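Local structure of catalase-3 (Neurospora crassa, 4AJ9) at residues C[325-330]-C[369-374]; C[73-78]-C[87-92]. The protein breaks down hydrogen peroxide to water and oxygen with a heme cofactor, and so probably protects the cell from peroxide damage. All coordinates share one frame; numbering follows the deposited sequence.

Contact 1: C[325-330]-C[369-374]; sequences QISFQP and PINRPV. With HEM (protoporphyrin IX containing Fe), chain Y.
The Asn371 carboxamide turns its oxygen to the backbone of Ser327: the N-H points in the carbonyl plane at a lone pair of Asn371 OD1, 2.9 Å from Ser327 N, nearly straight at 162°. The other flat group, the Phe328 ring, has heme propionate oxygen O1A at its edge, 3.3 Å from CD2, and makes a cation-pi contact with Arg125. In Asn371, chi1 of -75° sets CG beside the backbone N. Its ND2 makes a weak bond of 3.4 Å to Ser327 OG; the stronger partner of that hydroxyl is Gln356, which itself bonds the heme. Arg125 NH1 shares OD1, and Phe365 O takes ND2. An alanine in place of Asn371 would probably leave Ser327 N without its acceptor and open a gap beside Ile326 CG1. Next to this polar grip, Ile326 and Ile370 cross at about a right angle, Ile326 CD1 lying 3.8 Å from Ile370 CG1, while Ile370 CG2 packs on the backbone at Ile326 N. The two loops, following helices 319-324 and 343-360, thus lock together beside strand 121-128, where Tyr127 bonds Ile370 O, with Phe328 reaching strand 131-138.

Contact 2: C[73-78]-C[87-92]; sequences GIFTSY and ASFLGA
Phe75 CG is anti to the backbone N (chi1 166°), on a residue whose CB points toward the loop that carries Phe89. In Phe89, chi1 of 78° puts CG between the backbone N and the carbonyl carbon, and the end of the side chain comes nearer the strand than its base does. The setting is the antiparallel beta-barrel core of the catalase fold. Strands 68-77 and 96-104 pair as neighbours, and 87-92 belongs to the long connection between them, folded back against residues 75-77. The two rings form an offset edge-to-face pair, the edge of Phe89 toward the face of Phe75, with centroids 5.7 Å apart and planes at 61°. The closest atoms are Phe75 CE2 and Phe89 CD2, at 3.7 Å. Leu90 adds one methyl: its CD2 lies 3.7 Å from Phe75 CZ, while its CG rests over one face of Phe89, offset toward the rim. Phe75 is therefore met by two consecutive residues of the loop. Two successive turns shape that loop, with Leu90 N bonded to Ala87 O and Gly91 N to Ser88 O, each a three-residue step of 3-10 type. The aromatic cluster goes further, since Phe126 meets both rings, edge-to-face in the case of Phe75, and Phe133 meets Phe89. Backbone bonds from Phe75 to Thr97 and from Ser77 to Asp94 tie the strand to the returning chain. Further along the chain, at Ser77, the packing changes from rings to backbone carbonyls. The hydroxyl of Ser77 finds its hydrogen-bond partner in Gly79 O, two residues on, and makes no hydrogen bond to 87-92; the nearest approach to the loop is by its methylene, Ser77 CB standing 3.5 Å from Ala92 O.

In the fold
Both contacts lie within the catalase core, their centres 18 Å apart and their nearest atoms about 9 Å apart, so they do not touch. Strand 121-128 relates them: Arg125 and Tyr127 serve contact 1, while Phe126, between them in sequence, joins the aromatic cluster of contact 2. Only contact 1 belongs to the heme pocket. The side chain of Ser327 is about 8 Å from that of Tyr352, the probable axial ligand of the iron, and the side chain of Ile326 about 10 Å from that of His65, a predicted active-site residue. Contact 2 is barrel packing away from those sites, built between a barrel strand and the connection that leads to its neighbour, strand 96-104.

Contact 1: C[325-330]-C[369-374]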
ATOM      1  N   GLN C 325     -15.886   4.833   1.419  1.00  2.80           N
ATOM      2  CA  GLN C 325     -14.675   5.488   1.889  1.00  2.39           C
ATOM      3  C   GLN C 325     -14.787   6.159   3.263  1.00  6.40           C
ATOM      4  O   GLN C 325     -13.778   6.380   3.907  1.00  3.35           O
ATOM      5  CB  GLN C 325     -14.151   6.503   0.866  1.00  3.37           C
ATOM      6  CG  GLN C 325     -13.509   5.868  -0.365  1.00  3.26           C
ATOM      7  CD  GLN C 325     -12.656   6.844  -1.177  1.00  5.94           C
ATOM      8  OE1 GLN C 325     -11.514   6.541  -1.531  1.00  6.15           O
ATOM      9  NE2 GLN C 325     -13.215   8.003  -1.497  1.00  5.45           N
ATOM     10  N   ILE C 326     -15.988   6.499   3.716  1.00  4.93           N
ATOM     11  CA  ILE C 326     -16.087   7.177   5.007  1.00  4.81           C
ATOM     12  C   ILE C 326     -15.453   6.336   6.130  1.00  7.28           C
ATOM     13  O   ILE C 326     -15.643   5.123   6.193  1.00  4.24           O
ATOM     14  CB  ILE C 326     -17.528   7.598   5.370  1.00  4.89           C
ATOM     15  CG1 ILE C 326     -17.494   8.656   6.486  1.00  3.62           C
ATOM     16  CG2 ILE C 326     -18.385   6.367   5.712  1.00  3.78           C
ATOM     17  CD1 ILE C 326     -18.871   9.310   6.808  1.00  3.57           C
ATOM     18  N   SER C 327     -14.693   7.002   6.997  1.00  3.53           N
ATOM     19  CA  SER C 327     -13.887   6.336   8.020  1.00  1.78           C
ATOM     20  C   SER C 327     -14.306   6.825   9.398  1.00  4.16           C
ATOM     21  O   SER C 327     -13.856   7.896   9.835  1.00  5.15           O
ATOM     22  CB  SER C 327     -12.407   6.695   7.817  1.00  3.79           C
ATOM     23  OG  SER C 327     -11.917   6.233   6.569  1.00 10.99           O
ATOM     24  N   PHE C 328     -15.155   6.062  10.085  1.00  2.91           N
ATOM     25  CA  PHE C 328     -15.622   6.458  11.418  1.00  3.58           C
ATOM     26  C   PHE C 328     -14.571   6.130  12.469  1.00  4.02           C
ATOM     27  O   PHE C 328     -13.763   5.220  12.279  1.00  1.79           O
ATOM     28  CB  PHE C 328     -16.929   5.745  11.778  1.00  4.67           C
ATOM     29  CG  PHE C 328     -18.130   6.222  10.997  1.00  4.89           C
ATOM     30  CD1 PHE C 328     -18.861   7.330  11.425  1.00  4.30           C
ATOM     31  CD2 PHE C 328     -18.553   5.540   9.866  1.00  5.57           C
ATOM     32  CE1 PHE C 328     -19.969   7.756  10.713  1.00  5.96           C
ATOM     33  CE2 PHE C 328     -19.664   5.974   9.154  1.00  5.34           C
ATOM     34  CZ  PHE C 328     -20.366   7.078   9.586  1.00  3.92           C
ATOM     35  N   GLN C 329     -14.589   6.875  13.572  1.00  3.44           N
ATOM     36  CA  GLN C 329     -13.699   6.627  14.708  1.00  5.68           C
ATOM     37  C   GLN C 329     -14.339   7.118  16.009  1.00  5.96           C
ATOM     38  O   GLN C 329     -14.764   8.273  16.093  1.00  7.27           O
ATOM     39  CB  GLN C 329     -12.386   7.389  14.563  1.00  6.82           C
ATOM     40  CG  GLN C 329     -11.463   6.994  13.416  1.00  5.92           C
ATOM     41  CD  GLN C 329     -10.138   7.734  13.536  1.00  4.08           C
ATOM     42  OE1 GLN C 329      -9.550   7.775  14.609  1.00  5.87           O
ATOM     43  NE2 GLN C 329      -9.686   8.348  12.448  1.00  4.73           N
ATOM     44  N   PRO C 330     -14.385   6.254  17.036  1.00  5.74           N
ATOM     45  CA  PRO C 330     -14.842   6.744  18.337  1.00  5.13           C
ATOM     46  C   PRO C 330     -13.830   7.736  18.903  1.00  4.74           C
ATOM     47  O   PRO C 330     -14.153   8.464  19.844  1.00  6.97           O
ATOM     48  CB  PRO C 330     -14.909   5.478  19.199  1.00  2.23           C
ATOM     49  CG  PRO C 330     -14.845   4.353  18.258  1.00 11.28           C
ATOM     50  CD  PRO C 330     -14.106   4.813  17.052  1.00  2.80           C
ATOM     51  N   PRO C 369     -12.938  13.856   0.639  1.00  6.27           N
ATOM     52  CA  PRO C 369     -14.082  14.764   0.806  1.00  7.17           C
ATOM     53  C   PRO C 369     -15.056  14.320   1.900  1.00  8.49           C
ATOM     54  O   PRO C 369     -15.482  15.149   2.709  1.00  2.41           O
ATOM     55  CB  PRO C 369     -14.744  14.736  -0.569  1.00  6.21           C
ATOM     56  CG  PRO C 369     -13.575  14.492  -1.517  1.00  4.06           C
ATOM     57  CD  PRO C 369     -12.707  13.500  -0.773  1.00  5.41           C
ATOM     58  N   ILE C 370     -15.398  13.037   1.939  1.00  2.31           N
ATOM     59  CA  ILE C 370     -16.406  12.567   2.903  1.00  4.90           C
ATOM     60  C   ILE C 370     -15.890  12.567   4.349  1.00  6.89           C
ATOM     61  O   ILE C 370     -16.678  12.629   5.293  1.00  5.19           O
ATOM     62  CB  ILE C 370     -16.969  11.161   2.522  1.00  7.69           C
ATOM     63  CG1 ILE C 370     -18.213  10.815   3.356  1.00  4.68           C
ATOM     64  CG2 ILE C 370     -15.901  10.091   2.660  1.00  2.31           C
ATOM     65  CD1 ILE C 370     -19.473  11.604   2.964  1.00  4.90           C
ATOM     66  N   ASN C 371     -14.566  12.514   4.519  1.00  4.40           N
ATOM     67  CA  ASN C 371     -13.955  12.570   5.850  1.00  3.96           C
ATOM     68  C   ASN C 371     -13.587  13.976   6.335  1.00  4.52           C
ATOM     69  O   ASN C 371     -13.406  14.194   7.529  1.00  6.76           O
ATOM     70  CB  ASN C 371     -12.721  11.671   5.907  1.00  4.55           C
ATOM     71  CG  ASN C 371     -13.082  10.207   5.978  1.00  5.11           C
ATOM     72  OD1 ASN C 371     -14.072   9.835   6.608  1.00 11.74           O
ATOM     73  ND2 ASN C 371     -12.285   9.366   5.327  1.00  7.79           N
ATOM     74  N   ARG C 372     -13.458  14.932   5.417  1.00  5.35           N
ATOM     75  CA  ARG C 372     -13.072  16.284   5.824  1.00  4.52           C
ATOM     76  C   ARG C 372     -14.058  16.893   6.811  1.00  7.52           C
ATOM     77  O   ARG C 372     -15.271  16.746   6.658  1.00  4.73           O
ATOM     78  CB  ARG C 372     -12.964  17.214   4.610  1.00  7.53           C
ATOM     79  CG  ARG C 372     -11.840  16.895   3.661  1.00  8.20           C
ATOM     80  CD  ARG C 372     -11.765  17.961   2.589  1.00 13.59           C
ATOM     81  NE  ARG C 372     -11.541  19.273   3.191  1.00 22.66           N
ATOM     82  CZ  ARG C 372     -11.228  20.364   2.504  1.00 24.38           C
ATOM     83  NH1 ARG C 372     -11.099  20.299   1.186  1.00 33.63           N
ATOM     84  NH2 ARG C 372     -11.041  21.516   3.132  1.00 32.82           N
ATOM     85  N   PRO C 373     -13.537  17.597   7.827  1.00  6.17           N
ATOM     86  CA  PRO C 373     -14.402  18.388   8.707  1.00  5.05           C
ATOM     87  C   PRO C 373     -14.843  19.634   7.965  1.00  6.29           C
ATOM     88  O   PRO C 373     -14.242  19.937   6.936  1.00  5.94           O
ATOM     89  CB  PRO C 373     -13.463  18.785   9.851  1.00  4.39           C
ATOM     90  CG  PRO C 373     -12.121  18.876   9.194  1.00  5.36           C
ATOM     91  CD  PRO C 373     -12.115  17.738   8.177  1.00 10.53           C
ATOM     92  N   VAL C 374     -15.870  20.327   8.462  1.00  5.82           N
ATOM     93  CA  VAL C 374     -16.248  21.627   7.906  1.00  5.69           C
ATOM     94  C   VAL C 374     -15.547  22.785   8.632  1.00  9.94           C
ATOM     95  O   VAL C 374     -15.640  23.929   8.211  1.00 11.04           O
ATOM     96  CB  VAL C 374     -17.777  21.860   7.945  1.00  8.87           C
ATOM     97  CG1 VAL C 374     -18.498  20.851   7.045  1.00  8.94           C
ATOM     98  CG2 VAL C 374     -18.295  21.786   9.367  1.00  7.86           C
TER
HETATM   99  CHA HEM Y1720     -16.340  -0.878  12.601  1.00  3.43           C
HETATM  100  CHB HEM Y1720     -19.549  -0.391  16.229  1.00  4.66           C
HETATM  101  CHC HEM Y1720     -16.466  -2.654  19.202  1.00  5.71           C
HETATM  102  CHD HEM Y1720     -12.990  -2.333  15.844  1.00  5.92           C
HETATM  103  C1A HEM Y1720     -17.499  -0.584  13.298  1.00  3.27           C
HETATM  104  C2A HEM Y1720     -18.712   0.018  12.756  1.00  4.40           C
HETATM  105  C3A HEM Y1720     -19.599   0.135  13.760  1.00  4.30           C
HETATM  106  C4A HEM Y1720     -18.976  -0.365  14.969  1.00  4.55           C
HETATM  107  CMA HEM Y1720     -21.032   0.716  13.685  1.00  2.35           C
HETATM  108  CAA HEM Y1720     -18.935   0.395  11.267  1.00  1.90           C
HETATM  109  CBA HEM Y1720     -18.720   1.885  11.019  1.00  4.61           C
HETATM  110  CGA HEM Y1720     -19.059   2.180   9.581  1.00  4.30           C
HETATM  111  O1A HEM Y1720     -18.129   2.449   8.782  1.00  4.96           O
HETATM  112  O2A HEM Y1720     -20.268   2.137   9.227  1.00  4.88           O
HETATM  113  C1B HEM Y1720     -18.969  -0.911  17.370  1.00  3.63           C
HETATM  114  C2B HEM Y1720     -19.522  -0.847  18.711  1.00  4.37           C
HETATM  115  C3B HEM Y1720     -18.683  -1.492  19.536  1.00  3.57           C
HETATM  116  C4B HEM Y1720     -17.562  -1.957  18.742  1.00  5.58           C
HETATM  117  CMB HEM Y1720     -20.868  -0.157  19.034  1.00  1.69           C
HETATM  118  CAB HEM Y1720     -18.778  -1.688  21.068  1.00  8.96           C
HETATM  119  CBB HEM Y1720     -19.460  -0.821  21.826  1.00 11.90           C
HETATM  120  C1C HEM Y1720     -15.244  -2.681  18.574  1.00  3.45           C
HETATM  121  C2C HEM Y1720     -13.968  -3.001  19.196  1.00  4.52           C
HETATM  122  C3C HEM Y1720     -13.030  -2.926  18.248  1.00  8.29           C
HETATM  123  C4C HEM Y1720     -13.662  -2.516  17.021  1.00  5.40           C
HETATM  124  CMC HEM Y1720     -13.767  -3.406  20.668  1.00  2.50           C
HETATM  125  CAC HEM Y1720     -11.514  -3.125  18.382  1.00  4.71           C
HETATM  126  CBC HEM Y1720     -10.910  -2.782  19.521  1.00 10.17           C
HETATM  127  C1D HEM Y1720     -13.552  -1.934  14.667  1.00  8.15           C
HETATM  128  C2D HEM Y1720     -12.816  -1.758  13.442  1.00  2.41           C
HETATM  129  C3D HEM Y1720     -13.861  -1.307  12.431  1.00  0.97           C
HETATM  130  C4D HEM Y1720     -15.116  -1.246  13.147  1.00  1.58           C
HETATM  131  CMD HEM Y1720     -11.304  -1.987  13.234  1.00  2.92           C
HETATM  132  CAD HEM Y1720     -13.620  -0.963  10.953  1.00  3.01           C
HETATM  133  CBD HEM Y1720     -13.469   0.552  10.870  1.00  3.52           C
HETATM  134  CGD HEM Y1720     -13.109   0.945   9.462  1.00  2.95           C
HETATM  135  O1D HEM Y1720     -13.339   2.124   9.102  1.00  3.32           O
HETATM  136  O2D HEM Y1720     -12.623   0.072   8.699  1.00  7.16           O
HETATM  137  NA  HEM Y1720     -17.701  -0.796  14.647  1.00  1.81           N
HETATM  138  NB  HEM Y1720     -17.778  -1.588  17.434  1.00  3.03           N
HETATM  139  NC  HEM Y1720     -15.014  -2.387  17.248  1.00  4.10           N
HETATM  140  ND  HEM Y1720     -14.890  -1.622  14.465  1.00  2.46           N
HETATM  141 FE   HEM Y1720     -16.350  -1.495  15.974  1.00  5.35          FE

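Contact 2: C[73-78]-C[87-92]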
ATOM      1  N   GLY C  73     -27.644  13.817   6.105  1.00  4.68           N
ATOM      2  CA  GLY C  73     -28.807  14.452   6.681  1.00  6.68           C
ATOM      3  C   GLY C  73     -28.440  15.639   7.537  1.00 10.31           C
ATOM      4  O   GLY C  73     -27.342  16.192   7.420  1.00  5.85           O
ATOM      5  N   ILE C  74     -29.362  16.025   8.416  1.00  7.47           N
ATOM      6  CA  ILE C  74     -29.153  17.167   9.289  1.00  9.00           C
ATOM      7  C   ILE C  74     -29.568  16.797  10.707  1.00  8.40           C
ATOM      8  O   ILE C  74     -30.569  16.111  10.907  1.00 13.13           O
ATOM      9  CB  ILE C  74     -29.981  18.389   8.829  1.00  4.86           C
ATOM     10  CG1 ILE C  74     -29.655  18.753   7.379  1.00 10.45           C
ATOM     11  CG2 ILE C  74     -29.732  19.588   9.749  1.00 12.89           C
ATOM     12  CD1 ILE C  74     -28.342  19.458   7.203  1.00 23.59           C
ATOM     13  N   PHE C  75     -28.780  17.232  11.682  1.00  6.49           N
ATOM     14  CA  PHE C  75     -29.164  17.123  13.081  1.00  5.76           C
ATOM     15  C   PHE C  75     -29.525  18.515  13.587  1.00  8.69           C
ATOM     16  O   PHE C  75     -28.835  19.487  13.302  1.00  5.63           O
ATOM     17  CB  PHE C  75     -28.046  16.521  13.945  1.00  5.82           C
ATOM     18  CG  PHE C  75     -28.269  16.696  15.423  1.00  7.27           C
ATOM     19  CD1 PHE C  75     -29.076  15.819  16.124  1.00  4.28           C
ATOM     20  CD2 PHE C  75     -27.689  17.765  16.108  1.00  7.30           C
ATOM     21  CE1 PHE C  75     -29.301  15.990  17.483  1.00  7.20           C
ATOM     22  CE2 PHE C  75     -27.902  17.936  17.469  1.00  9.39           C
ATOM     23  CZ  PHE C  75     -28.709  17.045  18.157  1.00  7.66           C
ATOM     24  N   THR C  76     -30.609  18.598  14.342  1.00 11.03           N
ATOM     25  CA  THR C  76     -31.044  19.863  14.916  1.00  7.99           C
ATOM     26  C   THR C  76     -31.147  19.725  16.421  1.00  9.20           C
ATOM     27  O   THR C  76     -31.817  18.823  16.932  1.00  8.95           O
ATOM     28  CB  THR C  76     -32.418  20.281  14.382  1.00  8.26           C
ATOM     29  OG1 THR C  76     -32.384  20.320  12.947  1.00  7.54           O
ATOM     30  CG2 THR C  76     -32.798  21.675  14.924  1.00  7.72           C
ATOM     31  N   SER C  77     -30.467  20.607  17.138  1.00  6.06           N
ATOM     32  CA  SER C  77     -30.550  20.586  18.588  1.00  6.92           C
ATOM     33  C   SER C  77     -31.884  21.170  19.035  1.00 11.26           C
ATOM     34  O   SER C  77     -32.361  22.151  18.466  1.00  9.49           O
ATOM     35  CB  SER C  77     -29.381  21.347  19.214  1.00  8.60           C
ATOM     36  OG  SER C  77     -29.471  21.319  20.628  1.00 10.95           O
ATOM     37  N   TYR C  78     -32.501  20.542  20.029  1.00  9.26           N
ATOM     38  CA  TYR C  78     -33.741  21.062  20.603  1.00 12.05           C
ATOM     39  C   TYR C  78     -33.497  22.175  21.618  1.00 16.49           C
ATOM     40  O   TYR C  78     -34.439  22.789  22.109  1.00 18.09           O
ATOM     41  CB  TYR C  78     -34.554  19.936  21.249  1.00 14.39           C
ATOM     42  CG  TYR C  78     -35.282  19.064  20.248  1.00  8.79           C
ATOM     43  CD1 TYR C  78     -35.300  19.390  18.898  1.00 12.48           C
ATOM     44  CD2 TYR C  78     -35.949  17.920  20.653  1.00 18.61           C
ATOM     45  CE1 TYR C  78     -35.971  18.600  17.977  1.00 10.12           C
ATOM     46  CE2 TYR C  78     -36.619  17.129  19.747  1.00 10.13           C
ATOM     47  CZ  TYR C  78     -36.628  17.470  18.414  1.00 11.61           C
ATOM     48  OH  TYR C  78     -37.300  16.667  17.524  1.00 15.16           O
ATOM     49  N   ALA C  87     -20.094  20.964  24.199  1.00  9.30           N
ATOM     50  CA  ALA C  87     -20.152  20.553  22.794  1.00 10.09           C
ATOM     51  C   ALA C  87     -20.901  21.577  21.945  1.00  9.96           C
ATOM     52  O   ALA C  87     -22.054  21.890  22.210  1.00 12.05           O
ATOM     53  CB  ALA C  87     -20.796  19.175  22.662  1.00  7.31           C
ATOM     54  N   SER C  88     -20.235  22.087  20.918  1.00  8.31           N
ATOM     55  CA  SER C  88     -20.760  23.192  20.130  1.00  7.78           C
ATOM     56  C   SER C  88     -22.039  22.823  19.379  1.00 10.54           C
ATOM     57  O   SER C  88     -22.936  23.645  19.230  1.00  9.27           O
ATOM     58  CB  SER C  88     -19.695  23.692  19.146  1.00  7.96           C
ATOM     59  OG  SER C  88     -20.273  24.535  18.164  1.00 13.22           O
ATOM     60  N   PHE C  89     -22.126  21.590  18.899  1.00  6.98           N
ATOM     61  CA  PHE C  89     -23.295  21.202  18.119  1.00  7.05           C
ATOM     62  C   PHE C  89     -24.553  21.087  18.986  1.00  6.66           C
ATOM     63  O   PHE C  89     -25.662  21.004  18.467  1.00  8.79           O
ATOM     64  CB  PHE C  89     -23.036  19.922  17.314  1.00  7.73           C
ATOM     65  CG  PHE C  89     -23.106  18.649  18.122  1.00  7.75           C
ATOM     66  CD1 PHE C  89     -22.064  18.287  18.966  1.00  7.40           C
ATOM     67  CD2 PHE C  89     -24.201  17.804  18.013  1.00  7.06           C
ATOM     68  CE1 PHE C  89     -22.125  17.119  19.696  1.00  9.23           C
ATOM     69  CE2 PHE C  89     -24.261  16.626  18.733  1.00  8.87           C
ATOM     70  CZ  PHE C  89     -23.230  16.289  19.578  1.00  8.66           C
ATOM     71  N   LEU C  90     -24.378  21.096  20.303  1.00  6.56           N
ATOM     72  CA  LEU C  90     -25.517  21.061  21.218  1.00  5.55           C
ATOM     73  C   LEU C  90     -25.715  22.393  21.941  1.00 12.69           C
ATOM     74  O   LEU C  90     -26.453  22.471  22.925  1.00  9.71           O
ATOM     75  CB  LEU C  90     -25.346  19.922  22.222  1.00  5.84           C
ATOM     76  CG  LEU C  90     -25.370  18.524  21.593  1.00  5.91           C
ATOM     77  CD1 LEU C  90     -24.885  17.474  22.572  1.00  5.19           C
ATOM     78  CD2 LEU C  90     -26.775  18.189  21.089  1.00  8.70           C
ATOM     79  N   GLY C  91     -25.077  23.444  21.434  1.00  8.15           N
ATOM     80  CA  GLY C  91     -24.976  24.695  22.166  1.00  8.39           C
ATOM     81  C   GLY C  91     -26.068  25.735  21.962  1.00 13.23           C
ATOM     82  O   GLY C  91     -26.053  26.773  22.612  1.00 11.73           O
ATOM     83  N   ALA C  92     -27.018  25.474  21.073  1.00  7.97           N
ATOM     84  CA  ALA C  92     -28.126  26.416  20.883  1.00 13.09           C
ATOM     85  C   ALA C  92     -29.367  25.743  20.326  1.00 18.44           C
ATOM     86  O   ALA C  92     -29.277  24.807  19.525  1.00 11.59           O
ATOM     87  CB  ALA C  92     -27.707  27.568  19.976  1.00 13.58           C
TER